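Protein Amuc_1100 (Akkermansia muciniphila, PDB 6KNY) is of unknown function, but with its transmembrane helix removed it folds into a monomeric alpha+beta domain that the intact protein probably carries beside a membrane. Local coordinates at residues K91-T96 with K133-G138; L102-Y107 with S118-E123; I127-N132 with T194-Y199; K188-I193 with N204-R209. All coordinates share one frame; numbering follows the deposited sequence.

Contact 1: residues K91-T96 with K133-G138; sequences KNILIT and KLAECG
K91 and I93 close on the backbone of A135 with carbon atoms. The van der Waals part of the contact centres on the A135 carbonyl, whose O lies 3.2 Å from K91 CD and 3.3 Å from I93 CD1, two aliphatic groups that converge on one oxygen. I93 CD1 also reaches the methyl of A135, at 4.3 Å from CB, which gives the contact its apolar portion. Both segments begin in the last residues of a helix and run on into loop or turn. K91 ends helix 70-91, and N92, with positive phi, completes the Schellman motif that turns the chain into strand 94-95. A type I turn from L134 to C137 lies at the C-terminal end of helix 117-134, with C137 N bonded to L134 O at 3.1 Å. The helix links strand 94-95 to its parallel neighbour 141-146 in a beta-alpha-beta crossover, and backbone bonds from L94 to S140 and F142 join the two strands. The electrostatic part is loose. The lysine chain runs past A135 and bends at its last torsion (chi4 -98°), putting K91 NZ 3.5 Å from E136 CG. The two side chains cross obliquely, and K91 NZ stays 4.9 Å from E136 OE2, so any attraction between these opposite charges would act at a distance, on an exposed side of the contact. I93 is buried, and its side chain also touches C88 and F142.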
loop_
_atom_site.group_PDB
_atom_site.type_symbol
_atom_site.label_atom_id
_atom_site.label_comp_id
_atom_site.label_asym_id
_atom_site.label_seq_id
_atom_site.Cartn_x
_atom_site.Cartn_y
_atom_site.Cartn_z
ATOM N N LYS A 91 -1.098 -2.142 -19.476
ATOM C CA LYS A 91 -0.142 -3.210 -19.214
ATOM C C LYS A 91 -0.753 -4.603 -19.333
ATOM O O LYS A 91 -0.050 -5.591 -19.096
ATOM C CB LYS A 91 0.467 -3.032 -17.820
ATOM C CG LYS A 91 1.628 -2.042 -17.744
ATOM C CD LYS A 91 1.754 -1.463 -16.348
ATOM C CE LYS A 91 2.469 -0.114 -16.356
ATOM N NZ LYS A 91 3.911 -0.252 -16.001
ATOM N N ASN A 92 -2.041 -4.702 -19.691
ATOM C CA ASN A 92 -2.752 -5.977 -19.828
ATOM C C ASN A 92 -2.795 -6.748 -18.512
ATOM O O ASN A 92 -2.661 -7.972 -18.481
ATOM C CB ASN A 92 -2.163 -6.849 -20.944
ATOM C CG ASN A 92 -2.580 -6.374 -22.336
ATOM O OD1 ASN A 92 -1.739 -6.032 -23.174
ATOM N ND2 ASN A 92 -3.890 -6.323 -22.571
ATOM N N ILE A 93 -3.000 -6.027 -17.415
ATOM C CA ILE A 93 -3.148 -6.618 -16.092
ATOM C C ILE A 93 -4.612 -6.525 -15.701
ATOM O O ILE A 93 -5.189 -5.429 -15.706
ATOM C CB ILE A 93 -2.264 -5.906 -15.054
ATOM C CG1 ILE A 93 -0.800 -5.952 -15.478
ATOM C CG2 ILE A 93 -2.457 -6.516 -13.667
ATOM C CD1 ILE A 93 0.023 -4.824 -14.886
ATOM N N LEU A 94 -5.214 -7.667 -15.368
ATOM C CA LEU A 94 -6.557 -7.643 -14.811
ATOM C C LEU A 94 -6.507 -7.105 -13.389
ATOM O O LEU A 94 -5.553 -7.364 -12.648
ATOM C CB LEU A 94 -7.167 -9.044 -14.805
ATOM C CG LEU A 94 -7.286 -9.749 -16.153
ATOM C CD1 LEU A 94 -7.509 -11.255 -15.954
ATOM C CD2 LEU A 94 -8.400 -9.126 -16.994
ATOM N N ILE A 95 -7.545 -6.366 -13.007
ATOM C CA ILE A 95 -7.642 -5.819 -11.659
ATOM C C ILE A 95 -9.106 -5.812 -11.258
ATOM O O ILE A 95 -9.956 -5.319 -12.005
ATOM C CB ILE A 95 -7.020 -4.407 -11.546
ATOM C CG1 ILE A 95 -7.152 -3.872 -10.120
ATOM C CG2 ILE A 95 -7.625 -3.410 -12.561
ATOM C CD1 ILE A 95 -6.185 -2.753 -9.842
ATOM N N THR A 96 -9.408 -6.392 -10.095
ATOM C CA THR A 96 -10.798 -6.414 -9.664
ATOM C C THR A 96 -11.208 -5.034 -9.179
ATOM O O THR A 96 -10.375 -4.207 -8.776
ATOM C CB THR A 96 -11.038 -7.427 -8.540
ATOM O OG1 THR A 96 -10.387 -6.995 -7.338
ATOM C CG2 THR A 96 -10.524 -8.824 -8.921
ATOM N N LYS A 133 4.415 0.234 -8.259
ATOM C CA LYS A 133 5.623 -0.546 -8.529
ATOM C C LYS A 133 5.290 -2.002 -8.874
ATOM O O LYS A 133 5.918 -2.595 -9.760
ATOM C CB LYS A 133 6.584 -0.473 -7.334
ATOM N N LEU A 134 4.283 -2.589 -8.218
ATOM C CA LEU A 134 3.903 -3.972 -8.536
ATOM C C LEU A 134 3.357 -4.089 -9.957
ATOM O O LEU A 134 3.567 -5.107 -10.634
ATOM C CB LEU A 134 2.860 -4.492 -7.545
ATOM C CG LEU A 134 3.242 -4.663 -6.067
ATOM C CD1 LEU A 134 2.008 -5.011 -5.248
ATOM C CD2 LEU A 134 4.321 -5.721 -5.880
ATOM N N ALA A 135 2.649 -3.058 -10.422
ATOM C CA ALA A 135 2.075 -3.070 -11.763
ATOM C C ALA A 135 3.148 -3.085 -12.840
ATOM O O ALA A 135 2.847 -3.382 -14.003
ATOM C CB ALA A 135 1.162 -1.853 -11.949
ATOM N N GLU A 136 4.394 -2.797 -12.471
ATOM C CA GLU A 136 5.528 -2.775 -13.383
ATOM C C GLU A 136 6.274 -4.096 -13.424
ATOM O O GLU A 136 7.304 -4.187 -14.097
ATOM C CB GLU A 136 6.496 -1.652 -12.977
ATOM C CG GLU A 136 5.899 -0.251 -13.060
ATOM C CD GLU A 136 6.752 0.806 -12.358
ATOM O OE1 GLU A 136 7.835 0.462 -11.834
ATOM O OE2 GLU A 136 6.335 1.986 -12.329
ATOM N N CYS A 137 5.788 -5.122 -12.729
ATOM C CA CYS A 137 6.530 -6.367 -12.599
ATOM C C CYS A 137 6.084 -7.458 -13.561
ATOM O O CYS A 137 6.668 -8.543 -13.544
ATOM C CB CYS A 137 6.440 -6.880 -11.157
ATOM S SG CYS A 137 7.308 -5.790 -10.002
ATOM N N GLY A 138 5.090 -7.206 -14.412
ATOM C CA GLY A 138 4.662 -8.225 -15.356
ATOM C C GLY A 138 3.662 -9.212 -14.802
ATOM O O GLY A 138 3.548 -10.333 -15.322
#

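Contact 2: residues L102-Y107 with S118-E123; sequences LGFQVY and STLGFE
F104 and Y107 each place CG anti to their own carbonyl carbon (chi1 near -60° in both), which sends both rings toward helix 117-134, while E123 holds CG anti to its backbone N (chi1 -167°) and runs extended to meet the F104 ring. L120 rises between the two aromatics and divides its methyls between them. Its CD2 lies in the plane of the F104 ring, at the edge, 4.0 Å from CE1. Its CD1 comes obliquely to the Y107 ring, 3.7 Å from CE2. The rim of F104 goes on to E123: CZ is 4.0 Å from E123 CG, and CE1 stands at the same 4.0 Å from OE1. Ring and carboxylate planes are 84° apart, so the carboxylate stands nearly upright to the phenyl plane. A salt bridge from R147 NH1 to E123 OE1 meets the charge of this buried acid, and Y107 OH is hydrogen-bonded to E153 OE1. On the loop side, V106 CG1 lies over one face of the Y107 ring, toward its rim, 3.4 Å above the plane. With an alanine here in place of the F104 ring, a gap would probably open beside L120 CD2 and the aliphatic part of E123 would lose its aromatic neighbour. The loop after helix 97-100 lies between two helices: F104 meets F73 of helix 70-91 edge-to-face and touches L124 and I127 of helix 117-134, while M173 of strand 170-181 packs on E123.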
loop_
_atom_site.group_PDB
_atom_site.type_symbol
_atom_site.label_atom_id
_atom_site.label_comp_id
_atom_site.label_asym_id
_atom_site.label_seq_id
_atom_site.Cartn_x
_atom_site.Cartn_y
_atom_site.Cartn_z
ATOM N N LEU A 102 -7.646 0.246 -3.653
ATOM C CA LEU A 102 -6.405 0.369 -2.886
ATOM C C LEU A 102 -6.603 0.156 -1.384
ATOM O O LEU A 102 -5.818 0.672 -0.579
ATOM C CB LEU A 102 -5.746 1.732 -3.139
ATOM C CG LEU A 102 -5.264 1.917 -4.578
ATOM C CD1 LEU A 102 -4.906 3.382 -4.838
ATOM C CD2 LEU A 102 -4.087 0.992 -4.891
ATOM N N GLY A 103 -7.643 -0.580 -0.991
ATOM C CA GLY A 103 -7.992 -0.793 0.401
ATOM C C GLY A 103 -8.939 0.226 0.997
ATOM O O GLY A 103 -9.271 0.128 2.190
ATOM N N PHE A 104 -9.395 1.204 0.218
ATOM C CA PHE A 104 -10.177 2.304 0.768
ATOM C C PHE A 104 -11.575 2.385 0.153
ATOM O O PHE A 104 -12.152 3.476 0.060
ATOM C CB PHE A 104 -9.442 3.630 0.567
ATOM C CG PHE A 104 -8.061 3.694 1.198
ATOM C CD1 PHE A 104 -7.893 4.163 2.504
ATOM C CD2 PHE A 104 -6.930 3.335 0.472
ATOM C CE1 PHE A 104 -6.615 4.267 3.063
ATOM C CE2 PHE A 104 -5.648 3.431 1.033
ATOM C CZ PHE A 104 -5.494 3.884 2.323
ATOM N N GLN A 105 -12.155 1.245 -0.255
ATOM C CA GLN A 105 -13.492 1.294 -0.843
ATOM C C GLN A 105 -14.522 1.772 0.169
ATOM O O GLN A 105 -15.560 2.324 -0.209
ATOM C CB GLN A 105 -13.910 -0.072 -1.405
ATOM C CG GLN A 105 -15.209 0.007 -2.241
ATOM C CD GLN A 105 -15.538 -1.281 -2.987
ATOM O OE1 GLN A 105 -15.172 -2.373 -2.551
ATOM N NE2 GLN A 105 -16.230 -1.154 -4.121
ATOM N N VAL A 106 -14.244 1.603 1.459
ATOM C CA VAL A 106 -15.139 2.137 2.482
ATOM C C VAL A 106 -15.329 3.653 2.352
ATOM O O VAL A 106 -16.298 4.209 2.879
ATOM C CB VAL A 106 -14.582 1.751 3.871
ATOM C CG1 VAL A 106 -13.239 2.454 4.138
ATOM C CG2 VAL A 106 -15.598 2.035 4.969
ATOM N N TYR A 107 -14.422 4.343 1.667
ATOM C CA TYR A 107 -14.545 5.783 1.474
ATOM C C TYR A 107 -14.857 6.147 0.022
ATOM O O TYR A 107 -14.568 7.269 -0.413
ATOM C CB TYR A 107 -13.267 6.474 1.952
ATOM C CG TYR A 107 -12.978 6.229 3.423
ATOM C CD1 TYR A 107 -13.906 6.578 4.396
ATOM C CD2 TYR A 107 -11.790 5.621 3.831
ATOM C CE1 TYR A 107 -13.660 6.342 5.743
ATOM C CE2 TYR A 107 -11.533 5.377 5.181
ATOM C CZ TYR A 107 -12.470 5.747 6.133
ATOM O OH TYR A 107 -12.239 5.530 7.485
ATOM N N SER A 118 -5.657 12.854 7.505
ATOM C CA SER A 118 -4.227 13.051 7.272
ATOM C C SER A 118 -3.454 11.737 7.423
ATOM O O SER A 118 -2.538 11.445 6.639
ATOM C CB SER A 118 -3.712 14.110 8.243
ATOM O OG SER A 118 -2.302 14.185 8.229
ATOM N N THR A 119 -3.803 10.946 8.434
ATOM C CA THR A 119 -3.227 9.611 8.587
ATOM C C THR A 119 -3.557 8.725 7.382
ATOM O O THR A 119 -2.673 8.066 6.813
ATOM C CB THR A 119 -3.731 9.014 9.902
ATOM O OG1 THR A 119 -3.367 9.907 10.975
ATOM C CG2 THR A 119 -3.146 7.623 10.163
ATOM N N LEU A 120 -4.819 8.745 6.939
ATOM C CA LEU A 120 -5.211 7.997 5.745
ATOM C C LEU A 120 -4.466 8.450 4.490
ATOM O O LEU A 120 -4.225 7.635 3.581
ATOM C CB LEU A 120 -6.711 8.134 5.521
ATOM C CG LEU A 120 -7.561 7.472 6.603
ATOM C CD1 LEU A 120 -9.029 7.831 6.431
ATOM C CD2 LEU A 120 -7.372 5.958 6.562
ATOM N N GLY A 121 -4.138 9.745 4.387
ATOM C CA GLY A 121 -3.432 10.214 3.199
ATOM C C GLY A 121 -2.018 9.678 3.124
ATOM O O GLY A 121 -1.517 9.370 2.046
ATOM N N PHE A 122 -1.354 9.562 4.275
ATOM C CA PHE A 122 -0.062 8.888 4.316
ATOM C C PHE A 122 -0.211 7.444 3.857
ATOM O O PHE A 122 0.539 6.976 3.001
ATOM C CB PHE A 122 0.521 8.929 5.732
ATOM C CG PHE A 122 1.652 7.957 5.943
ATOM C CD1 PHE A 122 2.940 8.270 5.514
ATOM C CD2 PHE A 122 1.431 6.720 6.531
ATOM C CE1 PHE A 122 3.985 7.364 5.687
ATOM C CE2 PHE A 122 2.471 5.824 6.712
ATOM C CZ PHE A 122 3.741 6.142 6.298
ATOM N N GLU A 123 -1.196 6.731 4.410
ATOM C CA GLU A 123 -1.379 5.318 4.072
ATOM C C GLU A 123 -1.751 5.144 2.608
ATOM O O GLU A 123 -1.238 4.252 1.924
ATOM C CB GLU A 123 -2.440 4.686 4.974
ATOM C CG GLU A 123 -2.433 3.182 4.872
ATOM C CD GLU A 123 -3.389 2.512 5.828
ATOM O OE1 GLU A 123 -4.405 3.137 6.205
ATOM O OE2 GLU A 123 -3.131 1.342 6.177
#

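Contact 3: residues I127-N132 with T194-Y199; sequences INSLVN and TGMQDY
L130 and M196 bring their CA atoms to 7.4 Å where helix 117-134 runs past the irregular chain that leaves helix 183-194, with M196 itself extended (phi/psi -55°/140°). The two helices lie on the same face of the sheet in an alpha-beta-beta-alpha-beta-beta order, consistent with a circularly permuted ferredoxin-like fold, and this contact joins helix 117-134 to the connection between helix 183-194 and strand 201-210. M196 is its main side chain. Bent at both its second and third torsions, the thioether curls so that SD rests on the helix backbone, 3.9 Å from L130 CA, and meets L130 CD1 at 4.1 Å. The leucine and methionine side chains cross at about a right angle, and L130 also touches I177 of strand 170-181. M196 CE continues along the helix surface, past S129 O at 4.4 Å, to the side chain of K133. At the residue before L130, Y199 CE2 comes obliquely to S129 CB at 4.3 Å, and Y199 also touches K125 and A126, about a turn earlier in the helix. Apolar contacts thus join the two segments. Within the helix, N128 O takes two bonds from N132 on opposite faces of its carbonyl plane: the backbone N at 3.1 Å and, tilted 41° out of that plane, the side-chain ND2 at 2.6 Å.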
loop_
_atom_site.group_PDB
_atom_site.type_symbol
_atom_site.label_atom_id
_atom_site.label_comp_id
_atom_site.label_asym_id
_atom_site.label_seq_id
_atom_site.Cartn_x
_atom_site.Cartn_y
_atom_site.Cartn_z
ATOM N N ILE A 127 0.482 3.050 -0.120
ATOM C CA ILE A 127 -0.109 1.913 -0.825
ATOM C C ILE A 127 -0.156 2.192 -2.325
ATOM O O ILE A 127 0.214 1.339 -3.147
ATOM C CB ILE A 127 -1.511 1.588 -0.261
ATOM C CG1 ILE A 127 -1.413 1.110 1.191
ATOM C CG2 ILE A 127 -2.225 0.522 -1.155
ATOM C CD1 ILE A 127 -2.776 0.913 1.904
ATOM N N ASN A 128 -0.571 3.406 -2.700
ATOM C CA ASN A 128 -0.557 3.796 -4.110
ATOM C C ASN A 128 0.812 3.593 -4.740
ATOM O O ASN A 128 0.922 3.095 -5.864
ATOM C CB ASN A 128 -0.971 5.257 -4.294
ATOM C CG ASN A 128 -1.003 5.649 -5.769
ATOM O OD1 ASN A 128 -1.800 5.116 -6.542
ATOM N ND2 ASN A 128 -0.091 6.512 -6.169
ATOM N N SER A 129 1.866 4.004 -4.039
ATOM C CA SER A 129 3.213 3.860 -4.582
ATOM C C SER A 129 3.598 2.391 -4.709
ATOM O O SER A 129 4.179 1.973 -5.721
ATOM C CB SER A 129 4.215 4.606 -3.703
ATOM O OG SER A 129 5.534 4.343 -4.135
ATOM N N LEU A 130 3.285 1.592 -3.682
ATOM C CA LEU A 130 3.578 0.152 -3.706
ATOM C C LEU A 130 2.876 -0.551 -4.864
ATOM O O LEU A 130 3.506 -1.264 -5.649
ATOM C CB LEU A 130 3.145 -0.494 -2.382
ATOM C CG LEU A 130 3.290 -2.026 -2.312
ATOM C CD1 LEU A 130 4.701 -2.471 -2.698
ATOM C CD2 LEU A 130 2.925 -2.539 -0.922
ATOM N N VAL A 131 1.561 -0.387 -4.974
ATOM C CA VAL A 131 0.844 -1.115 -6.014
ATOM C C VAL A 131 1.346 -0.704 -7.396
ATOM O O VAL A 131 1.474 -1.537 -8.302
ATOM C CB VAL A 131 -0.668 -0.910 -5.852
ATOM C CG1 VAL A 131 -1.421 -1.554 -7.013
ATOM C CG2 VAL A 131 -1.120 -1.540 -4.534
ATOM N N ASN A 132 1.692 0.575 -7.564
ATOM C CA ASN A 132 2.177 1.038 -8.864
ATOM C C ASN A 132 3.513 0.403 -9.233
ATOM O O ASN A 132 3.731 0.041 -10.398
ATOM C CB ASN A 132 2.255 2.563 -8.879
ATOM C CG ASN A 132 0.921 3.191 -9.223
ATOM O OD1 ASN A 132 0.437 3.058 -10.347
ATOM N ND2 ASN A 132 0.293 3.822 -8.250
ATOM N N THR A 194 9.875 -4.992 -0.903
ATOM C CA THR A 194 10.870 -4.753 0.127
ATOM C C THR A 194 11.975 -3.809 -0.309
ATOM O O THR A 194 12.774 -3.392 0.531
ATOM C CB THR A 194 11.475 -6.079 0.576
ATOM O OG1 THR A 194 12.053 -6.748 -0.555
ATOM C CG2 THR A 194 10.383 -6.960 1.189
ATOM N N GLY A 195 12.031 -3.461 -1.589
ATOM C CA GLY A 195 12.986 -2.501 -2.088
ATOM C C GLY A 195 12.463 -1.092 -2.180
ATOM O O GLY A 195 13.135 -0.241 -2.761
ATOM N N MET A 196 11.283 -0.824 -1.629
ATOM C CA MET A 196 10.709 0.515 -1.608
ATOM C C MET A 196 11.665 1.521 -0.988
ATOM O O MET A 196 12.287 1.264 0.044
ATOM C CB MET A 196 9.408 0.516 -0.802
ATOM C CG MET A 196 8.303 -0.328 -1.358
ATOM S SD MET A 196 7.196 0.712 -2.304
ATOM C CE MET A 196 7.847 0.421 -3.942
ATOM N N GLN A 197 11.712 2.699 -1.593
ATOM C CA GLN A 197 12.688 3.739 -1.296
ATOM C C GLN A 197 12.228 4.668 -0.179
ATOM O O GLN A 197 13.005 5.000 0.726
ATOM C CB GLN A 197 12.957 4.554 -2.570
ATOM C CG GLN A 197 12.863 3.745 -3.899
ATOM C CD GLN A 197 11.425 3.334 -4.303
ATOM O OE1 GLN A 197 10.459 4.089 -4.130
ATOM N NE2 GLN A 197 11.291 2.124 -4.836
ATOM N N ASP A 198 10.955 5.071 -0.218
ATOM C CA ASP A 198 10.430 6.123 0.633
ATOM C C ASP A 198 9.483 5.615 1.703
ATOM O O ASP A 198 9.134 6.378 2.607
ATOM C CB ASP A 198 9.670 7.153 -0.215
ATOM C CG ASP A 198 10.582 7.989 -1.111
ATOM O OD1 ASP A 198 11.785 8.143 -0.793
ATOM O OD2 ASP A 198 10.081 8.473 -2.152
ATOM N N TYR A 199 9.041 4.365 1.604
ATOM C CA TYR A 199 8.048 3.804 2.506
ATOM C C TYR A 199 8.524 2.431 2.946
ATOM O O TYR A 199 8.995 1.647 2.119
ATOM C CB TYR A 199 6.681 3.707 1.818
ATOM C CG TYR A 199 6.076 5.047 1.455
ATOM C CD1 TYR A 199 5.428 5.823 2.413
ATOM C CD2 TYR A 199 6.139 5.534 0.151
ATOM C CE1 TYR A 199 4.847 7.035 2.077
ATOM C CE2 TYR A 199 5.569 6.751 -0.192
ATOM C CZ TYR A 199 4.936 7.499 0.773
ATOM O OH TYR A 199 4.372 8.713 0.442
#

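Contact 4: residues K188-I193 with N204-R209; sequences KAMNAI and NSIRIR
M190 SD lies 3.9 Å from I208 CD1 and a longer 4.4 Å from I206 CD1. The methionine and I208 reach toward each other tip to tip, and M190 CE adds a second touch on the same I208 methyl at 4.1 Å. I206 comes in more remotely, through its terminal CD1 alone. Two torsions explain the reach of M190: CG is anti to the carbonyl carbon, which carries the side chain off the helix toward the strand, and the bend at chi3 (56°) turns CE aside, which lets both SD and CE touch the I208 methyl. The contact is purely apolar and sits at the surface, with the M190 and I206 CA atoms 10.0 Å apart. Helix 183-194 here touches strand 201-210 through M190; the strand is the outermost at one side of the sheet within this chain, in a beta-alpha-beta unit in which strand 170-181 precedes the helix and strand 265-276 is inserted between the two parallel strands. Because residues of an extended strand alternate in direction, I206 and I208 face the helix together while R207 between them turns away. The strand is fixed in turn by backbone bonds from R207 to Q268 and from R209 to F266. Near its bend, N204 and S205 both face S270 in a classic beta bulge. On the helix, I193 one turn further on packs against L271 of strand 265-276 and against L130 and L134 of helix 117-134.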
loop_
_atom_site.group_PDB
_atom_site.type_symbol
_atom_site.label_atom_id
_atom_site.label_comp_id
_atom_site.label_asym_id
_atom_site.label_seq_id
_atom_site.Cartn_x
_atom_site.Cartn_y
_atom_site.Cartn_z
ATOM N N LYS A 188 9.919 -10.578 -9.153
ATOM C CA LYS A 188 10.074 -9.124 -9.269
ATOM C C LYS A 188 9.148 -8.389 -8.308
ATOM O O LYS A 188 9.518 -7.347 -7.761
ATOM C CB LYS A 188 9.792 -8.643 -10.692
ATOM C CG LYS A 188 10.705 -9.169 -11.775
ATOM C CD LYS A 188 10.397 -8.447 -13.090
ATOM C CE LYS A 188 10.866 -9.244 -14.294
ATOM N NZ LYS A 188 10.062 -8.976 -15.534
ATOM N N ALA A 189 7.920 -8.880 -8.150
ATOM C CA ALA A 189 6.978 -8.248 -7.229
ATOM C C ALA A 189 7.495 -8.320 -5.802
ATOM O O ALA A 189 7.473 -7.329 -5.061
ATOM C CB ALA A 189 5.608 -8.927 -7.330
ATOM N N MET A 190 7.974 -9.497 -5.405
ATOM C CA MET A 190 8.500 -9.668 -4.060
ATOM C C MET A 190 9.662 -8.710 -3.795
ATOM O O MET A 190 9.725 -8.079 -2.736
ATOM C CB MET A 190 8.892 -11.130 -3.857
ATOM C CG MET A 190 7.665 -12.024 -3.653
ATOM S SD MET A 190 8.046 -13.784 -3.605
ATOM C CE MET A 190 9.260 -13.850 -2.280
ATOM N N ASN A 191 10.577 -8.558 -4.757
ATOM C CA ASN A 191 11.678 -7.615 -4.551
ATOM C C ASN A 191 11.177 -6.178 -4.492
ATOM O O ASN A 191 11.737 -5.348 -3.771
ATOM C CB ASN A 191 12.742 -7.733 -5.643
ATOM C CG ASN A 191 13.809 -6.626 -5.523
ATOM O OD1 ASN A 191 14.705 -6.690 -4.674
ATOM N ND2 ASN A 191 13.675 -5.586 -6.339
ATOM N N ALA A 192 10.120 -5.860 -5.236
ATOM C CA ALA A 192 9.638 -4.479 -5.251
ATOM C C ALA A 192 9.030 -4.082 -3.908
ATOM O O ALA A 192 9.178 -2.932 -3.463
ATOM C CB ALA A 192 8.624 -4.295 -6.385
ATOM N N ILE A 193 8.342 -5.016 -3.249
ATOM C CA ILE A 193 7.711 -4.715 -1.963
ATOM C C ILE A 193 8.751 -4.287 -0.946
ATOM O O ILE A 193 8.556 -3.315 -0.197
ATOM C CB ILE A 193 6.917 -5.936 -1.458
ATOM C CG1 ILE A 193 5.712 -6.215 -2.351
ATOM C CG2 ILE A 193 6.479 -5.721 -0.009
ATOM C CD1 ILE A 193 5.000 -7.493 -1.991
ATOM N N ASN A 204 4.708 -9.371 7.407
ATOM C CA ASN A 204 4.182 -10.163 8.509
ATOM C C ASN A 204 4.085 -11.634 8.124
ATOM O O ASN A 204 4.494 -12.512 8.894
ATOM C CB ASN A 204 2.825 -9.618 8.933
ATOM C CG ASN A 204 2.218 -10.403 10.062
ATOM O OD1 ASN A 204 2.833 -10.565 11.129
ATOM N ND2 ASN A 204 1.016 -10.909 9.840
ATOM N N SER A 205 3.554 -11.931 6.939
ATOM C CA SER A 205 3.446 -13.318 6.497
ATOM C C SER A 205 3.231 -13.316 4.992
ATOM O O SER A 205 2.858 -12.297 4.410
ATOM C CB SER A 205 2.309 -14.065 7.211
ATOM O OG SER A 205 1.043 -13.578 6.813
ATOM N N ILE A 206 3.474 -14.467 4.367
ATOM C CA ILE A 206 3.287 -14.607 2.924
ATOM C C ILE A 206 2.902 -16.050 2.616
ATOM O O ILE A 206 3.360 -16.978 3.288
ATOM C CB ILE A 206 4.544 -14.186 2.133
ATOM C CG1 ILE A 206 4.240 -14.207 0.618
ATOM C CG2 ILE A 206 5.764 -15.061 2.488
ATOM C CD1 ILE A 206 5.277 -13.471 -0.219
ATOM N N ARG A 207 2.018 -16.232 1.629
ATOM C CA ARG A 207 1.729 -17.539 1.051
ATOM C C ARG A 207 2.000 -17.460 -0.445
ATOM O O ARG A 207 1.579 -16.502 -1.112
ATOM C CB ARG A 207 0.284 -17.990 1.337
ATOM C CG ARG A 207 -0.002 -19.485 0.985
ATOM C CD ARG A 207 -1.440 -19.958 1.348
ATOM N NE ARG A 207 -1.902 -19.503 2.664
ATOM C CZ ARG A 207 -2.401 -20.302 3.610
ATOM N NH1 ARG A 207 -2.792 -19.802 4.779
ATOM N NH2 ARG A 207 -2.510 -21.606 3.392
ATOM N N ILE A 208 2.737 -18.451 -0.950
ATOM C CA ILE A 208 3.074 -18.598 -2.366
ATOM C C ILE A 208 2.609 -19.986 -2.794
ATOM O O ILE A 208 2.959 -20.984 -2.151
ATOM C CB ILE A 208 4.583 -18.427 -2.607
ATOM C CG1 ILE A 208 5.087 -17.117 -1.968
ATOM C CG2 ILE A 208 4.906 -18.458 -4.099
ATOM C CD1 ILE A 208 6.598 -16.977 -1.987
ATOM N N ARG A 209 1.827 -20.060 -3.870
ATOM C CA ARG A 209 1.194 -21.318 -4.241
ATOM C C ARG A 209 1.199 -21.475 -5.758
ATOM O O ARG A 209 0.743 -20.579 -6.475
ATOM C CB ARG A 209 -0.242 -21.364 -3.700
ATOM C CG ARG A 209 -0.964 -22.668 -3.946
ATOM C CD ARG A 209 -1.614 -23.179 -2.675
ATOM N NE ARG A 209 -1.472 -24.628 -2.530
ATOM C CZ ARG A 209 -1.608 -25.270 -1.373
ATOM N NH1 ARG A 209 -1.877 -24.581 -0.276
ATOM N NH2 ARG A 209 -1.466 -26.587 -1.307
#

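From the N terminus, the chain leaves helix 70-91 and enters contact 1, which closes a loop holding helix 97-100 and most of helix 117-134. Contact 2 is nested inside that loop and folds the segment after helix 97-100 onto the same helix. Contact 3 starts further along helix 117-134 and ends beyond helix 183-194, so it crosses contact 1. Contact 4 crosses contact 3 in turn and ties helix 183-194 to strand 201-210. Contact 1 closes before contact 4 opens, and the two, in series along the chain, reach the same sheet. Contacts 2 and 4 lie on opposite sides of the chain's centre, their own centres 22 Å apart.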